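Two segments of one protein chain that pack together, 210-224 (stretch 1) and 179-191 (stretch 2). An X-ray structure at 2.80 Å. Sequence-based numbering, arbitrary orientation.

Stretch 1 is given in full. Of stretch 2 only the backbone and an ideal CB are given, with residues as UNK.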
# COMPACT_ATOMS: atom_id res chain seq x y z
N THR B 210 -6.12 1.45 6.88
CA THR B 210 -5.42 1.99 5.72
C THR B 210 -5.70 1.21 4.44
O THR B 210 -5.93 -0.01 4.45
CB THR B 210 -3.91 2.04 5.98
OG1 THR B 210 -3.25 2.62 4.84
CG2 THR B 210 -3.37 0.66 6.23
N PHE B 211 -5.69 1.94 3.33
CA PHE B 211 -6.07 1.41 2.04
C PHE B 211 -5.12 1.99 1.00
O PHE B 211 -4.94 3.20 0.94
CB PHE B 211 -7.52 1.83 1.81
CG PHE B 211 -8.06 1.53 0.43
CD1 PHE B 211 -8.50 0.26 0.09
CD2 PHE B 211 -8.17 2.55 -0.51
CE1 PHE B 211 -9.02 0.00 -1.18
CE2 PHE B 211 -8.69 2.30 -1.77
CZ PHE B 211 -9.11 1.02 -2.10
N THR B 212 -4.49 1.12 0.20
CA THR B 212 -3.61 1.59 -0.88
C THR B 212 -4.09 1.08 -2.23
O THR B 212 -4.62 -0.03 -2.33
CB THR B 212 -2.12 1.19 -0.67
OG1 THR B 212 -1.57 1.91 0.43
CG2 THR B 212 -1.30 1.52 -1.89
N VAL B 213 -3.93 1.90 -3.27
CA VAL B 213 -4.25 1.48 -4.64
C VAL B 213 -3.26 2.01 -5.70
O VAL B 213 -2.95 3.21 -5.76
CB VAL B 213 -5.67 1.89 -5.05
CG1 VAL B 213 -5.82 3.40 -5.00
CG2 VAL B 213 -5.98 1.38 -6.45
N TYR B 214 -2.80 1.11 -6.55
CA TYR B 214 -1.92 1.49 -7.64
C TYR B 214 -2.71 1.38 -8.93
O TYR B 214 -3.36 0.35 -9.16
CB TYR B 214 -0.73 0.53 -7.68
CG TYR B 214 0.15 0.54 -6.46
CD1 TYR B 214 0.05 1.56 -5.51
CD2 TYR B 214 1.11 -0.44 -6.26
CE1 TYR B 214 0.87 1.58 -4.40
CE2 TYR B 214 1.93 -0.43 -5.15
CZ TYR B 214 1.81 0.58 -4.23
OH TYR B 214 2.64 0.59 -3.13
N PHE B 215 -2.70 2.41 -9.77
CA PHE B 215 -3.37 2.25 -11.05
C PHE B 215 -2.36 1.82 -12.10
O PHE B 215 -1.64 2.66 -12.63
CB PHE B 215 -3.95 3.59 -11.53
CG PHE B 215 -4.83 4.27 -10.53
CD1 PHE B 215 -6.20 4.08 -10.56
CD2 PHE B 215 -4.29 5.11 -9.57
CE1 PHE B 215 -7.03 4.71 -9.64
CE2 PHE B 215 -5.11 5.75 -8.65
CZ PHE B 215 -6.48 5.55 -8.69
N LEU B 216 -2.39 0.56 -12.50
CA LEU B 216 -1.37 0.01 -13.39
C LEU B 216 -1.66 0.35 -14.85
O LEU B 216 -0.75 0.59 -15.65
CB LEU B 216 -1.22 -1.50 -13.18
CG LEU B 216 -0.74 -1.81 -11.75
CD1 LEU B 216 -1.22 -3.18 -11.28
CD2 LEU B 216 0.77 -1.67 -11.65
N ALA B 217 -2.94 0.37 -15.18
CA ALA B 217 -3.35 0.67 -16.54
C ALA B 217 -3.20 2.16 -16.79
O ALA B 217 -3.52 3.00 -15.93
CB ALA B 217 -4.77 0.23 -16.77
N ASP B 218 -2.70 2.48 -17.98
CA ASP B 218 -2.64 3.85 -18.45
C ASP B 218 -4.03 4.44 -18.37
O ASP B 218 -5.02 3.74 -18.54
CB ASP B 218 -2.18 3.87 -19.91
CG ASP B 218 -3.08 3.02 -20.81
OD1 ASP B 218 -3.11 1.79 -20.60
OD2 ASP B 218 -3.74 3.59 -21.71
N PRO B 219 -4.11 5.75 -18.15
CA PRO B 219 -5.40 6.43 -18.09
C PRO B 219 -6.36 6.08 -19.24
O PRO B 219 -7.55 5.88 -18.98
CB PRO B 219 -5.01 7.91 -18.12
CG PRO B 219 -3.71 7.94 -17.38
CD PRO B 219 -3.00 6.66 -17.79
N GLU B 220 -5.85 5.99 -20.47
CA GLU B 220 -6.71 5.80 -21.65
C GLU B 220 -7.41 4.46 -21.60
O GLU B 220 -8.60 4.35 -21.93
CB GLU B 220 -5.90 5.92 -22.94
CG GLU B 220 -5.19 7.27 -23.12
CD GLU B 220 -3.74 7.27 -22.62
OE1 GLU B 220 -3.51 7.15 -21.40
OE2 GLU B 220 -2.83 7.39 -23.47
N THR B 221 -6.66 3.44 -21.19
CA THR B 221 -7.22 2.11 -20.99
C THR B 221 -8.36 2.16 -20.00
O THR B 221 -9.45 1.62 -20.25
CB THR B 221 -6.17 1.15 -20.41
OG1 THR B 221 -5.18 0.85 -21.41
CG2 THR B 221 -6.85 -0.14 -19.94
N ILE B 222 -8.12 2.80 -18.86
CA ILE B 222 -9.12 2.92 -17.81
C ILE B 222 -10.45 3.47 -18.37
O ILE B 222 -11.51 2.87 -18.21
CB ILE B 222 -8.59 3.76 -16.62
CG1 ILE B 222 -7.58 2.93 -15.80
CG2 ILE B 222 -9.75 4.25 -15.76
CD1 ILE B 222 -6.71 3.73 -14.80
N PHE B 223 -10.36 4.62 -19.04
CA PHE B 223 -11.53 5.29 -19.59
C PHE B 223 -12.26 4.42 -20.60
O PHE B 223 -13.49 4.42 -20.66
CB PHE B 223 -11.10 6.60 -20.21
CG PHE B 223 -10.47 7.54 -19.22
CD1 PHE B 223 -10.83 7.49 -17.88
CD2 PHE B 223 -9.51 8.47 -19.61
CE1 PHE B 223 -10.26 8.36 -16.94
CE2 PHE B 223 -8.93 9.33 -18.68
CZ PHE B 223 -9.31 9.28 -17.35
N ARG B 224 -11.49 3.65 -21.36
CA ARG B 224 -12.00 2.78 -22.41
C ARG B 224 -13.18 1.92 -21.93
O ARG B 224 -14.09 1.60 -22.71
CB ARG B 224 -10.84 1.90 -22.88
CG ARG B 224 -11.07 1.08 -24.13
CD ARG B 224 -9.76 0.41 -24.53
NE ARG B 224 -8.67 1.39 -24.64
CZ ARG B 224 -7.41 1.18 -24.24
NH1 ARG B 224 -7.07 0.01 -23.71
NH2 ARG B 224 -6.50 2.14 -24.38
N UNK B 179 -19.70 5.82 -16.34
CA UNK B 179 -18.42 5.71 -17.04
C UNK B 179 -17.30 5.65 -16.03
O UNK B 179 -17.39 6.23 -14.95
CB UNK B 179 -18.21 6.88 -18.00
N UNK B 180 -16.25 4.92 -16.39
CA UNK B 180 -15.19 4.67 -15.44
C UNK B 180 -14.14 5.76 -15.47
O UNK B 180 -13.76 6.22 -16.55
CB UNK B 180 -14.54 3.31 -15.72
N UNK B 181 -13.71 6.18 -14.29
CA UNK B 181 -12.57 7.08 -14.14
C UNK B 181 -11.76 6.66 -12.92
O UNK B 181 -12.06 5.65 -12.30
CB UNK B 181 -13.03 8.53 -14.01
N UNK B 182 -10.75 7.43 -12.55
CA UNK B 182 -9.84 6.99 -11.50
C UNK B 182 -10.49 6.87 -10.13
O UNK B 182 -10.34 5.85 -9.45
CB UNK B 182 -8.66 7.96 -11.41
N UNK B 183 -11.21 7.89 -9.70
CA UNK B 183 -11.79 7.85 -8.36
C UNK B 183 -12.80 6.70 -8.22
O UNK B 183 -12.82 6.00 -7.21
CB UNK B 183 -12.47 9.19 -8.04
N UNK B 184 -13.62 6.51 -9.25
CA UNK B 184 -14.65 5.47 -9.23
C UNK B 184 -13.97 4.13 -9.06
O UNK B 184 -14.47 3.21 -8.39
CB UNK B 184 -15.50 5.49 -10.50
N UNK B 185 -12.80 4.04 -9.69
CA UNK B 185 -12.01 2.83 -9.70
C UNK B 185 -11.43 2.54 -8.32
O UNK B 185 -11.53 1.43 -7.82
CB UNK B 185 -10.89 2.94 -10.74
N UNK B 186 -10.84 3.55 -7.69
CA UNK B 186 -10.43 3.44 -6.30
C UNK B 186 -11.58 2.88 -5.45
O UNK B 186 -11.41 1.94 -4.66
CB UNK B 186 -9.98 4.80 -5.77
N UNK B 187 -12.76 3.47 -5.61
CA UNK B 187 -13.88 3.07 -4.77
C UNK B 187 -14.21 1.60 -4.97
O UNK B 187 -14.51 0.90 -4.02
CB UNK B 187 -15.11 3.93 -5.07
N UNK B 188 -14.12 1.14 -6.22
CA UNK B 188 -14.49 -0.23 -6.52
C UNK B 188 -13.61 -1.24 -5.82
O UNK B 188 -13.94 -2.41 -5.79
CB UNK B 188 -14.44 -0.47 -8.03
N UNK B 189 -12.50 -0.77 -5.26
CA UNK B 189 -11.55 -1.65 -4.58
C UNK B 189 -11.90 -1.89 -3.12
O UNK B 189 -11.33 -2.77 -2.48
CB UNK B 189 -10.14 -1.06 -4.67
N UNK B 190 -12.80 -1.07 -2.58
CA UNK B 190 -13.37 -1.35 -1.28
C UNK B 190 -14.72 -2.06 -1.37
O UNK B 190 -15.40 -2.23 -0.36
CB UNK B 190 -13.52 -0.05 -0.49
N UNK B 191 -15.12 -2.44 -2.58
CA UNK B 191 -16.43 -3.08 -2.74
C UNK B 191 -16.42 -4.57 -2.36
O UNK B 191 -17.45 -5.25 -2.41
CB UNK B 191 -16.90 -2.93 -4.19

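Position 179 has phi/psi of -58/147° and nothing of stretch 1 within 5.5 Å of its ideal CB. The extended backbone admits many residues; it is Pro-179, whose ring requires a phi of this kind.

At 180 the CB points sideways, 4.0 Å from Ile-222 O, beside the aliphatic flank of Ile-222. A medium apolar chain such as leucine, isoleucine or methionine would suit. Leu-180 brings CG to 4.2 Å from Ile-222 CG2, and its carbonyl O lies 3.5 Å from Phe-223 CD1, at the edge of that ring.

Position 181 immediately precedes a helix, with phi/psi of -142/-174°, so a short acceptor (aspartate, asparagine, serine or threonine) could cap the free amides. Its CB direction is away from stretch 1, although the ideal CB lies 4.0 Å from Phe-223 CE1. Asp-181 is the N-cap: its OD1 accepts from the backbone N of 184 at 3.1 Å.

The CB of 182 points sideways, into a space bordered by Phe-215, Pro-219, Ile-222 and Phe-223. A flat or long chain could fill it: an aromatic, histidine, leucine or methionine. His-182, with chi1 m, turns the edge of its imidazole toward the face of Phe-215 (centroids 5.0 Å apart, planes at 77°). Its CE1 meets Ile-222 CD1 at 3.4 Å, and NE2 lies 3.9 Å from Pro-219 CB.

Positions 183 and 184 find nothing of stretch 1 within 5.5 Å, so the contact sets no size there; helix-favouring Ala-183 and Ala-184 occupy them.

At 185 CB points toward stretch 1, 4.4 Å from Phe-215 CE1 and 5.3 Å from Ile-222 CG2. Leucine, isoleucine or methionine could reach both residues. Leu-185 (chi1 t) places CD2 3.9 Å from Phe-215 CD1, at the ring edge, and 4.0 Å from Ile-222 CD1.

The ideal CB of 186 is already 4.5 Å from Val-213 CG1, 4.6 Å from Phe-215 CZ and 4.9 Å from Phe-211 CE2, favouring a small residue. Ala-186 fits, its methyl resting against the strand.

Positions 187 and 188 point away and could vary as far as stretch 1 is concerned; they are Ala-187 and Leu-188.

At 189 CB points toward stretch 1 and sits tightly, 3.5 Å from Phe-211 CZ, so alanine, serine or cysteine would suit. Cys-189 adds a slim sulfur, with SG 4.2 Å from Val-213 CG2.

Position 190, sideways and 4.6 Å from Phe-211 CE1, tolerates polar or small chains; it is Asp-190. Position 191, out of reach, is Thr-191, whose OG1 donates to Leu-188 O at 2.6 Å.

Stretch 2 (179-191) PLDHAALAALCDT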
# COMPACT_ATOMS: atom_id res chain seq x y z
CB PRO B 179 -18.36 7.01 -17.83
CG PRO B 179 -19.79 7.33 -18.10
CD PRO B 179 -20.51 6.94 -16.85
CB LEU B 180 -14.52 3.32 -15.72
CG LEU B 180 -13.55 2.91 -14.62
CD1 LEU B 180 -14.25 2.92 -13.26
CD2 LEU B 180 -12.97 1.55 -14.91
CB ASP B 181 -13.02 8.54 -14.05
CG ASP B 181 -13.60 8.90 -12.69
OD1 ASP B 181 -14.01 7.99 -11.94
OD2 ASP B 181 -13.65 10.10 -12.37
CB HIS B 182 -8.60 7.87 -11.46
CG HIS B 182 -7.77 7.77 -12.70
ND1 HIS B 182 -6.75 6.86 -12.85
CD2 HIS B 182 -7.82 8.46 -13.87
CE1 HIS B 182 -6.20 6.99 -14.04
NE2 HIS B 182 -6.83 7.96 -14.68
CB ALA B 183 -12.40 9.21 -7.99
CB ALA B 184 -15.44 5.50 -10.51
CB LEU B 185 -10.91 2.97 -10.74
CG LEU B 185 -9.98 1.77 -10.86
CD1 LEU B 185 -10.76 0.47 -10.85
CD2 LEU B 185 -9.10 1.89 -12.10
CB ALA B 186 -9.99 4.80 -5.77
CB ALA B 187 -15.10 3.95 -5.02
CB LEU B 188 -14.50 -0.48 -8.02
CG LEU B 188 -15.79 -0.00 -8.68
CD1 LEU B 188 -15.63 0.11 -10.17
CD2 LEU B 188 -16.95 -0.93 -8.34
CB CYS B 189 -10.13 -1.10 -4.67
SG CYS B 189 -9.58 -0.74 -6.35
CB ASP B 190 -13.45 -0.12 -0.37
CG ASP B 190 -13.69 -0.50 1.08
OD1 ASP B 190 -13.19 -1.57 1.48
OD2 ASP B 190 -14.38 0.24 1.83
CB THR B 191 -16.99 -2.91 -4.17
OG1 THR B 191 -16.16 -3.62 -5.10
CG2 THR B 191 -17.03 -1.46 -4.55
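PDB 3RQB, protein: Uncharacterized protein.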